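Local coordinates for protein AxyAgu115A (Amphibacillus xylanus NBRC 15112, PDB 6NPS) that acts as a family GH115 alpha-glucuronidase, probably removing glucuronic acid side groups from arabinoglucuronoxylan, at residues N37-M40 with H41-E44; L127-L130 with S131-G135; S137-V140 with D141-V145; F153-K156 with G157-Y161. The protein carries 3 engineered substitutions. All coordinates share one frame; numbering follows the deposited sequence.

Contact 1 (N37-M40 with H41-E44)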
loop_
_atom_site.group_PDB
_atom_site.type_symbol
_atom_site.label_atom_id
_atom_site.label_comp_id
_atom_site.label_asym_id
_atom_site.label_seq_id
_atom_site.Cartn_x
_atom_site.Cartn_y
_atom_site.Cartn_z
ATOM N N ASN A 37 28.525 35.357 43.620
ATOM C CA ASN A 37 28.667 36.280 42.483
ATOM C C ASN A 37 27.578 36.098 41.429
ATOM O O ASN A 37 27.161 37.077 40.796
ATOM C CB ASN A 37 30.035 36.116 41.839
ATOM C CG ASN A 37 31.127 36.695 42.690
ATOM O OD1 ASN A 37 30.903 37.653 43.446
ATOM N ND2 ASN A 37 32.319 36.103 42.608
ATOM N N LYS A 38 27.121 34.864 41.194
ATOM C CA LYS A 38 26.002 34.673 40.282
ATOM C C LYS A 38 24.738 35.312 40.832
ATOM O O LYS A 38 23.964 35.916 40.084
ATOM C CB LYS A 38 25.786 33.186 40.041
ATOM C CG LYS A 38 26.987 32.531 39.333
ATOM C CD LYS A 38 26.608 31.164 38.789
ATOM C CE LYS A 38 27.793 30.453 38.125
ATOM N NZ LYS A 38 28.330 31.177 36.935
ATOM N N VAL A 39 24.512 35.190 42.144
ATOM C CA VAL A 39 23.319 35.790 42.724
ATOM C C VAL A 39 23.395 37.322 42.684
ATOM O O VAL A 39 22.367 37.995 42.503
ATOM C CB VAL A 39 23.113 35.220 44.141
ATOM C CG1 VAL A 39 22.026 35.973 44.857
ATOM C CG2 VAL A 39 22.753 33.729 44.042
ATOM N N MET A 40 24.588 37.898 42.839
ATOM C CA MET A 40 24.750 39.342 42.660
ATOM C C MET A 40 24.390 39.756 41.251
ATOM O O MET A 40 23.850 40.853 41.035
ATOM C CB MET A 40 26.176 39.784 42.962
ATOM C CG MET A 40 26.553 39.630 44.429
ATOM S SD MET A 40 28.076 40.490 44.892
ATOM C CE MET A 40 28.938 40.526 43.313
ATOM N N HIS A 41 24.695 38.906 40.271
ATOM C CA HIS A 41 24.258 39.234 38.924
ATOM C C HIS A 41 22.732 39.170 38.817
ATOM O O HIS A 41 22.130 40.008 38.149
ATOM C CB HIS A 41 24.930 38.325 37.895
ATOM C CG HIS A 41 24.583 38.700 36.497
ATOM N ND1 HIS A 41 23.641 38.014 35.758
ATOM C CD2 HIS A 41 24.966 39.756 35.738
ATOM C CE1 HIS A 41 23.493 38.605 34.583
ATOM N NE2 HIS A 41 24.289 39.662 34.545
ATOM N N ASP A 42 22.090 38.213 39.504
ATOM C CA ASP A 42 20.628 38.178 39.558
ATOM C C ASP A 42 20.060 39.460 40.187
ATOM O O ASP A 42 19.056 40.003 39.706
ATOM C CB ASP A 42 20.157 36.937 40.327
ATOM C CG ASP A 42 20.611 35.596 39.679
ATOM O OD1 ASP A 42 21.160 35.587 38.548
ATOM O OD2 ASP A 42 20.429 34.541 40.329
ATOM N N VAL A 43 20.700 39.970 41.243
ATOM C CA VAL A 43 20.255 41.235 41.827
ATOM C C VAL A 43 20.314 42.351 40.783
ATOM O O VAL A 43 19.385 43.165 40.662
ATOM C CB VAL A 43 21.097 41.564 43.074
ATOM C CG1 VAL A 43 20.800 42.993 43.600
ATOM C CG2 VAL A 43 20.862 40.486 44.175
ATOM N N GLU A 44 21.404 42.411 40.019
ATOM C CA GLU A 44 21.527 43.424 38.970
ATOM C C GLU A 44 20.432 43.287 37.911
ATOM O O GLU A 44 19.954 44.290 37.367
ATOM C CB GLU A 44 22.903 43.334 38.311
ATOM C CG GLU A 44 23.128 44.328 37.183
ATOM C CD GLU A 44 24.453 44.091 36.460
ATOM O OE1 GLU A 44 24.688 44.755 35.422
ATOM O OE2 GLU A 44 25.263 43.250 36.931
#

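Contact 2 (L127-L130 with S131-G135)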
loop_
_atom_site.group_PDB
_atom_site.type_symbol
_atom_site.label_atom_id
_atom_site.label_comp_id
_atom_site.label_asym_id
_atom_site.label_seq_id
_atom_site.Cartn_x
_atom_site.Cartn_y
_atom_site.Cartn_z
ATOM N N LEU A 127 21.574 30.485 48.821
ATOM C CA LEU A 127 21.844 31.611 47.928
ATOM C C LEU A 127 20.843 31.664 46.780
ATOM O O LEU A 127 20.229 32.706 46.521
ATOM C CB LEU A 127 23.270 31.519 47.408
ATOM C CG LEU A 127 24.268 31.952 48.486
ATOM C CD1 LEU A 127 25.678 31.548 48.088
ATOM C CD2 LEU A 127 24.214 33.468 48.790
ATOM N N PHE A 128 20.618 30.538 46.106
ATOM C CA PHE A 128 19.649 30.565 45.024
ATOM C C PHE A 128 18.220 30.734 45.544
ATOM O O PHE A 128 17.342 31.160 44.787
ATOM C CB PHE A 128 19.787 29.292 44.196
ATOM C CG PHE A 128 20.989 29.292 43.267
ATOM C CD1 PHE A 128 21.386 30.461 42.606
ATOM C CD2 PHE A 128 21.715 28.121 43.043
ATOM C CE1 PHE A 128 22.471 30.452 41.702
ATOM C CE2 PHE A 128 22.796 28.106 42.152
ATOM C CZ PHE A 128 23.165 29.274 41.473
ATOM N N HIS A 129 17.958 30.417 46.813
ATOM C CA HIS A 129 16.654 30.752 47.389
ATOM C C HIS A 129 16.446 32.264 47.399
ATOM O O HIS A 129 15.342 32.750 47.115
ATOM C CB HIS A 129 16.539 30.172 48.801
ATOM C CG HIS A 129 15.150 30.160 49.346
ATOM N ND1 HIS A 129 14.198 29.239 48.955
ATOM C CD2 HIS A 129 14.555 30.944 50.282
ATOM C CE1 HIS A 129 13.080 29.457 49.626
ATOM N NE2 HIS A 129 13.266 30.494 50.427
ATOM N N LEU A 130 17.499 33.034 47.699
ATOM C CA LEU A 130 17.369 34.486 47.573
ATOM C C LEU A 130 16.998 34.858 46.144
ATOM O O LEU A 130 16.069 35.647 45.905
ATOM C CB LEU A 130 18.673 35.178 47.990
ATOM C CG LEU A 130 18.738 36.681 47.650
ATOM C CD1 LEU A 130 17.493 37.468 48.189
ATOM C CD2 LEU A 130 20.057 37.318 48.186
ATOM N N SER A 131 17.697 34.253 45.176
ATOM C CA SER A 131 17.402 34.462 43.756
ATOM C C SER A 131 15.939 34.177 43.429
ATOM O O SER A 131 15.268 34.969 42.736
ATOM C CB SER A 131 18.347 33.555 42.960
ATOM O OG SER A 131 18.643 34.125 41.716
ATOM N N GLU A 132 15.417 33.088 43.996
ATOM C CA GLU A 132 14.017 32.704 43.804
ATOM C C GLU A 132 13.040 33.742 44.373
ATOM O O GLU A 132 12.043 34.072 43.730
ATOM C CB GLU A 132 13.749 31.334 44.430
ATOM C CG GLU A 132 12.309 30.863 44.299
ATOM C CD GLU A 132 12.061 29.544 45.007
ATOM O OE1 GLU A 132 13.022 28.762 45.163
ATOM O OE2 GLU A 132 10.904 29.291 45.405
ATOM N N LYS A 133 13.323 34.254 45.571
ATOM C CA LYS A 133 12.483 35.291 46.168
ATOM C C LYS A 133 12.560 36.617 45.416
ATOM O O LYS A 133 11.611 37.406 45.466
ATOM C CB LYS A 133 12.862 35.466 47.624
ATOM C CG LYS A 133 12.112 34.455 48.408
ATOM C CD LYS A 133 12.438 34.436 49.842
ATOM C CE LYS A 133 11.254 33.806 50.527
ATOM N NZ LYS A 133 9.939 34.444 50.131
ATOM N N LEU A 134 13.655 36.883 44.725
ATOM C CA LEU A 134 13.705 38.049 43.864
ATOM C C LEU A 134 13.043 37.800 42.532
ATOM O O LEU A 134 13.062 38.705 41.693
ATOM C CB LEU A 134 15.135 38.486 43.615
ATOM C CG LEU A 134 15.840 38.906 44.903
ATOM C CD1 LEU A 134 17.284 39.228 44.616
ATOM C CD2 LEU A 134 15.114 40.092 45.437
ATOM N N GLY A 135 12.471 36.610 42.318
ATOM C CA GLY A 135 11.730 36.350 41.089
ATOM C C GLY A 135 12.572 35.816 39.945
ATOM O O GLY A 135 12.127 35.846 38.796
#

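Contact 3 (S137-V140 with D141-V145)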
loop_
_atom_site.group_PDB
_atom_site.type_symbol
_atom_site.label_atom_id
_atom_site.label_comp_id
_atom_site.label_asym_id
_atom_site.label_seq_id
_atom_site.Cartn_x
_atom_site.Cartn_y
_atom_site.Cartn_z
ATOM N N SER A 137 14.229 33.048 37.666
ATOM C CA SER A 137 13.995 31.663 37.321
ATOM C C SER A 137 15.294 30.855 37.338
ATOM O O SER A 137 16.362 31.383 37.023
ATOM C CB SER A 137 13.362 31.589 35.924
ATOM O OG SER A 137 13.365 30.249 35.486
ATOM N N PRO A 138 15.224 29.562 37.670
ATOM C CA PRO A 138 16.394 28.677 37.497
ATOM C C PRO A 138 16.940 28.634 36.077
ATOM O O PRO A 138 18.062 28.168 35.870
ATOM C CB PRO A 138 15.849 27.291 37.886
ATOM C CG PRO A 138 14.612 27.536 38.643
ATOM C CD PRO A 138 14.050 28.861 38.228
ATOM N N LEU A 139 16.137 29.009 35.100
ATOM C CA LEU A 139 16.491 29.043 33.687
ATOM C C LEU A 139 16.968 30.413 33.235
ATOM O O LEU A 139 17.121 30.633 32.024
ATOM C CB LEU A 139 15.291 28.616 32.831
ATOM C CG LEU A 139 14.534 27.390 33.358
ATOM C CD1 LEU A 139 13.289 27.102 32.516
ATOM C CD2 LEU A 139 15.481 26.188 33.392
ATOM N N VAL A 140 17.223 31.328 34.182
ATOM C CA VAL A 140 17.672 32.684 33.842
ATOM C C VAL A 140 18.859 32.654 32.872
ATOM O O VAL A 140 18.874 33.371 31.866
ATOM C CB VAL A 140 17.999 33.483 35.126
ATOM C CG1 VAL A 140 19.048 32.768 35.985
ATOM C CG2 VAL A 140 18.444 34.892 34.765
ATOM N N ASP A 141 19.833 31.805 33.123
ATOM C CA ASP A 141 20.986 31.709 32.233
ATOM C C ASP A 141 20.777 30.693 31.115
ATOM O O ASP A 141 21.074 30.983 29.953
ATOM C CB ASP A 141 22.237 31.344 33.043
ATOM C CG ASP A 141 23.440 31.027 32.159
ATOM O OD1 ASP A 141 24.166 31.971 31.770
ATOM O OD2 ASP A 141 23.655 29.832 31.850
ATOM N N TRP A 142 20.238 29.518 31.447
ATOM C CA TRP A 142 20.105 28.432 30.484
ATOM C C TRP A 142 19.186 28.788 29.314
ATOM O O TRP A 142 19.502 28.479 28.157
ATOM C CB TRP A 142 19.605 27.164 31.182
ATOM C CG TRP A 142 19.584 26.061 30.194
ATOM C CD1 TRP A 142 18.501 25.552 29.540
ATOM C CD2 TRP A 142 20.730 25.372 29.684
ATOM N NE1 TRP A 142 18.906 24.568 28.670
ATOM C CE2 TRP A 142 20.267 24.436 28.744
ATOM C CE3 TRP A 142 22.096 25.446 29.960
ATOM C CZ2 TRP A 142 21.128 23.578 28.054
ATOM C CZ3 TRP A 142 22.957 24.581 29.286
ATOM C CH2 TRP A 142 22.463 23.674 28.328
ATOM N N SER A 143 18.044 29.432 29.577
ATOM C CA SER A 143 17.064 29.738 28.542
ATOM C C SER A 143 16.902 31.238 28.311
ATOM O O SER A 143 16.006 31.652 27.556
ATOM C CB SER A 143 15.702 29.136 28.908
ATOM O OG SER A 143 15.784 27.728 29.079
ATOM N N GLY A 144 17.712 32.063 28.968
ATOM C CA GLY A 144 17.529 33.507 28.846
ATOM C C GLY A 144 16.202 34.017 29.374
ATOM O O GLY A 144 15.585 34.874 28.748
ATOM N N VAL A 145 15.746 33.512 30.515
ATOM C CA VAL A 145 14.508 33.997 31.121
ATOM C C VAL A 145 14.865 35.207 31.985
ATOM O O VAL A 145 15.361 35.062 33.097
ATOM C CB VAL A 145 13.815 32.901 31.932
ATOM C CG1 VAL A 145 12.508 33.443 32.567
ATOM C CG2 VAL A 145 13.539 31.703 31.014
HETATM O O HOH W 1 14.022 34.993 35.721
HETATM O O HOH W 2 20.004 28.964 34.184
#

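Contact 4 (F153-K156 with G157-Y161)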
loop_
_atom_site.group_PDB
_atom_site.type_symbol
_atom_site.label_atom_id
_atom_site.label_comp_id
_atom_site.label_asym_id
_atom_site.label_seq_id
_atom_site.Cartn_x
_atom_site.Cartn_y
_atom_site.Cartn_z
ATOM N N PHE A 153 12.179 45.500 47.346
ATOM C CA PHE A 153 11.947 44.126 47.784
ATOM C C PHE A 153 11.992 44.157 49.303
ATOM O O PHE A 153 12.821 44.871 49.873
ATOM C CB PHE A 153 13.018 43.188 47.211
ATOM C CG PHE A 153 13.106 41.845 47.887
ATOM C CD1 PHE A 153 12.192 40.850 47.588
ATOM C CD2 PHE A 153 14.122 41.572 48.798
ATOM C CE1 PHE A 153 12.252 39.625 48.198
ATOM C CE2 PHE A 153 14.206 40.329 49.415
ATOM C CZ PHE A 153 13.266 39.355 49.109
ATOM N N SER A 154 11.085 43.444 49.965
ATOM C CA SER A 154 11.144 43.445 51.421
ATOM C C SER A 154 10.833 42.074 51.977
ATOM O O SER A 154 10.137 41.277 51.345
ATOM C CB SER A 154 10.183 44.460 52.037
ATOM O OG SER A 154 10.517 45.742 51.581
ATOM N N LEU A 155 11.375 41.806 53.173
ATOM C CA LEU A 155 11.055 40.626 53.961
ATOM C C LEU A 155 10.755 41.100 55.365
ATOM O O LEU A 155 11.425 42.007 55.863
ATOM C CB LEU A 155 12.201 39.613 54.018
ATOM C CG LEU A 155 12.787 38.984 52.755
ATOM C CD1 LEU A 155 14.154 38.351 53.083
ATOM C CD2 LEU A 155 11.852 37.926 52.203
ATOM N N LYS A 156 9.763 40.482 56.003
ATOM C CA LYS A 156 9.407 40.848 57.367
ATOM C C LYS A 156 10.627 40.729 58.283
ATOM O O LYS A 156 11.537 39.921 58.055
ATOM C CB LYS A 156 8.253 39.966 57.857
ATOM C CG LYS A 156 7.722 40.333 59.229
ATOM C CD LYS A 156 6.709 41.492 59.177
ATOM C CE LYS A 156 5.723 41.428 60.345
ATOM N NZ LYS A 156 4.698 42.522 60.296
ATOM N N GLY A 157 10.655 41.561 59.322
ATOM C CA GLY A 157 11.819 41.633 60.192
ATOM C C GLY A 157 12.154 40.347 60.939
ATOM O O GLY A 157 13.271 40.209 61.453
ATOM N N ASP A 158 11.211 39.408 61.027
ATOM C CA ASP A 158 11.470 38.114 61.649
ATOM C C ASP A 158 11.291 36.962 60.662
ATOM O O ASP A 158 11.010 35.833 61.083
ATOM C CB ASP A 158 10.569 37.911 62.868
ATOM C CG ASP A 158 9.091 38.016 62.530
ATOM O OD1 ASP A 158 8.760 38.362 61.376
ATOM O OD2 ASP A 158 8.255 37.766 63.426
ATOM N N TYR A 159 11.418 37.234 59.359
ATOM C CA TYR A 159 11.419 36.166 58.367
ATOM C C TYR A 159 12.406 35.088 58.779
ATOM O O TYR A 159 13.526 35.388 59.190
ATOM C CB TYR A 159 11.780 36.695 56.976
ATOM C CG TYR A 159 11.355 35.736 55.912
ATOM C CD1 TYR A 159 12.157 34.636 55.555
ATOM C CD2 TYR A 159 10.129 35.890 55.279
ATOM C CE1 TYR A 159 11.738 33.740 54.591
ATOM C CE2 TYR A 159 9.699 35.004 54.315
ATOM C CZ TYR A 159 10.496 33.937 53.964
ATOM O OH TYR A 159 10.020 33.074 53.002
ATOM N N LYS A 160 11.971 33.829 58.702
ATOM C CA LYS A 160 12.832 32.699 59.040
ATOM C C LYS A 160 12.322 31.463 58.319
ATOM O O LYS A 160 11.143 31.121 58.425
ATOM C CB LYS A 160 12.880 32.442 60.556
ATOM C CG LYS A 160 13.742 31.212 60.957
ATOM C CD LYS A 160 13.379 30.761 62.389
ATOM C CE LYS A 160 14.359 29.770 62.960
ATOM N NZ LYS A 160 14.007 29.369 64.365
ATOM N N TYR A 161 13.209 30.804 57.580
ATOM C CA TYR A 161 12.870 29.575 56.886
ATOM C C TYR A 161 14.062 28.641 57.021
ATOM O O TYR A 161 15.201 29.085 56.836
ATOM C CB TYR A 161 12.538 29.848 55.404
ATOM C CG TYR A 161 12.349 28.584 54.604
ATOM C CD1 TYR A 161 11.273 27.734 54.858
ATOM C CD2 TYR A 161 13.272 28.207 53.637
ATOM C CE1 TYR A 161 11.115 26.554 54.152
ATOM C CE2 TYR A 161 13.114 27.035 52.907
ATOM C CZ TYR A 161 12.047 26.210 53.173
ATOM O OH TYR A 161 11.894 25.048 52.443
#

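Contact 1 (N37-M40 with H41-E44)
The amide N of Val43 reaches Val39 O over 2.9 Å, with an angle of 155° at the hydrogen, and the same carbonyl oxygen has the CG2 methyl of Val43 against it at 3.4 Å. With CG1 anti to the backbone N (chi1 172°), this valine turns CG2 back beside its own amide and onto that oxygen. The bond repeats one residue earlier, from Asp42 N to Lys38 O at 3.0 Å, and at each end of the row, from His41 N to Asn37 O and from Glu44 N to Met40 O. Asp42 folds its carboxylate back along the helix, which leaves OD1 3.2 Å from Lys38 O; two acceptors this close should repel. The buried group is compensated from outside, because OD2 forms a salt bridge with Arg207. Without the carboxylate, as with an alanine here, the guanidinium of Arg207 would probably lose this anionic mate. Lys38 pairs through NZ with Asp199, while Val39 presses on Leu127, Phe128 and Leu130 of helix 120-133. The pattern is that of successive i to i+4 turns in an amphipathic alpha-helix, here helix 30-47 of the beta-alpha-beta unit between strands 20-23 and 53-54.

Contact 2 (L127-L130 with S131-G135)
Leu130 O receives the amide of Leu134 at 3.0 Å in the closing turn of helix 120-133, which ends in a Schellman motif at Gly135. The other backbone bonds follow the same i to i+4 pattern: Ser131 N to Leu127 O is the longest at 3.3 Å, Glu132 N to Phe128 O the shortest at 2.8 Å, and Lys133 N to His129 O lies in between. Past them the chain turns out of the helix. Gly135 N returns to Glu132 O, and the positive phi of Gly135 (89°) would jam a side chain against the preceding carbonyl.

Apolar packing falls on two faces of the helix. On one, Leu130 CD1 sits 3.9 Å from Leu134 CG; on the other, Phe128 presents a ring edge to Ser131 CB while its side chain also touches Ile35 and Val39 of helix 30-47.

Contacts of the imidazole make up the third group. A chi1 of -166° sets the His129 ring opposite its own amide N and toward the following turn, where the aliphatic end of Lys133 runs past NE2 and Glu132 OE1 approaches ND1 obliquely, the ring and carboxylate planes being 65° apart. Beyond the helix the ring meets Phe97, Phe99 and Tyr161, edge-to-face with Phe99. Replacing the imidazole by an alanine is likely to open a gap among these three rings and take one wall from beside the aliphatic end of Lys133. The nearest approach between the histidine and lysine side chains is NE2 of His129 to CE of Lys133, 3.9 Å.

Contact 3 (S137-V140 with D141-V145)
Two carbon donors help to close this irregular turn: Val140 CA points its hydrogen at Val145 O across 3.4 Å with an angle of 152° at the hydrogen, and Gly144 CA lies 3.3 Å from Val140 O in a more bent contact. Ser143 N bonds to Leu139 O at 2.9 Å, an i to i+4 link. Two waters bridge the turn. One molecule accepts from Ser137 N and donates to Val145 O; a second accepts a hydrogen bond from Trp142 N and donates one to Pro138 O at 2.7 Å. Ser137 opens a type I turn and also an ST turn, because OG, anti to its own amide (chi1 169°), accepts from Leu139 N at 3.1 Å while bonding to Gln493. Within the fold, Leu139 CB packs 4.0 Å from Val145 CG2, and both side chains rest on helices 482-494 and 564-596. The Trp142 side chain leads away from residues 137-140 and meets the ring of Trp185, and Asp141 OD2 bonds to His200. Gly144 suits its place by its positive phi (63°). The shape of this coil probably rests on main-chain bonds, the Ser137 ST turn, the waters and apolar packing; the Ser143 hydroxyl, buried beside Leu139 CB without a polar partner in the model, adds no bond.

Contact 4 (F153-K156 with G157-Y161)
Leu155 and Tyr159 meet across a tight turn that carries the chain from strand 152-155 to strand 160-162, in a local contact on the outer part of the N-terminal region. The leucine comes over a face of the phenol: CD2 stands 4.2 Å from the ring centroid and 17° off the ring normal, displaced toward the CD2-CE2 rim, a CH-pi contact. Tyr159 offers that face through its first torsion (chi1 -161°), which points the ring away from its own amide and brings it back alongside the strand just left. Both side chains also pack on Val101 of strand 97-106.

The backbone between them is a type I beta turn from Lys156 to Tyr159, with Gly157 and Asp158 at its corners. Tyr159 N donates to Lys156 O over 3.0 Å; the N-H is straight, but the donor stands well above the carbonyl plane, 61° out of it. The two strands do not form a hairpin: residues 153-155 pair with strand 5-8, Leu155 bonding to Phe5 through the backbone, whereas Tyr159 and Tyr161 bond to Val101 and Phe99 at the edge of the neighbouring mixed sheet.

On the outer side of the turn, Lys156 and Asp158 run side by side in the same direction. Lys156 CG lies only 3.1 Å from Asp158 OD1, yet the lysine bends away at chi2 and NZ ends 5.9 Å from that oxygen, so any attraction between the opposite charges acts at a distance. Both residues touch Gln1, the first residue of the chain, and Tyr159 OH bonds to a glycerol, probably from the crystallisation liquor.

The four contacts come in series along the chain, and all lie on the same side of its centre. Contacts 1 and 2, with centres about 10 Å apart, occupy helices 30-47 and 120-133, which pack together, Leu134 just after the second touching Val43. Contact 3 continues directly from the end of contact 2, its centre about 13 Å away, and packs against helices 195-207, 482-494 and 564-596 before the chain reaches strand 152-155. Contact 4, also about 13 Å from contact 2, meets the end of helix 120-133, Leu134 packing on Phe153. Contacts 3 and 4 are about 25 Å apart. Helix 120-133 and the loop after it thus connect helix 30-47 and the N-terminal sheets to the helices around contact 3.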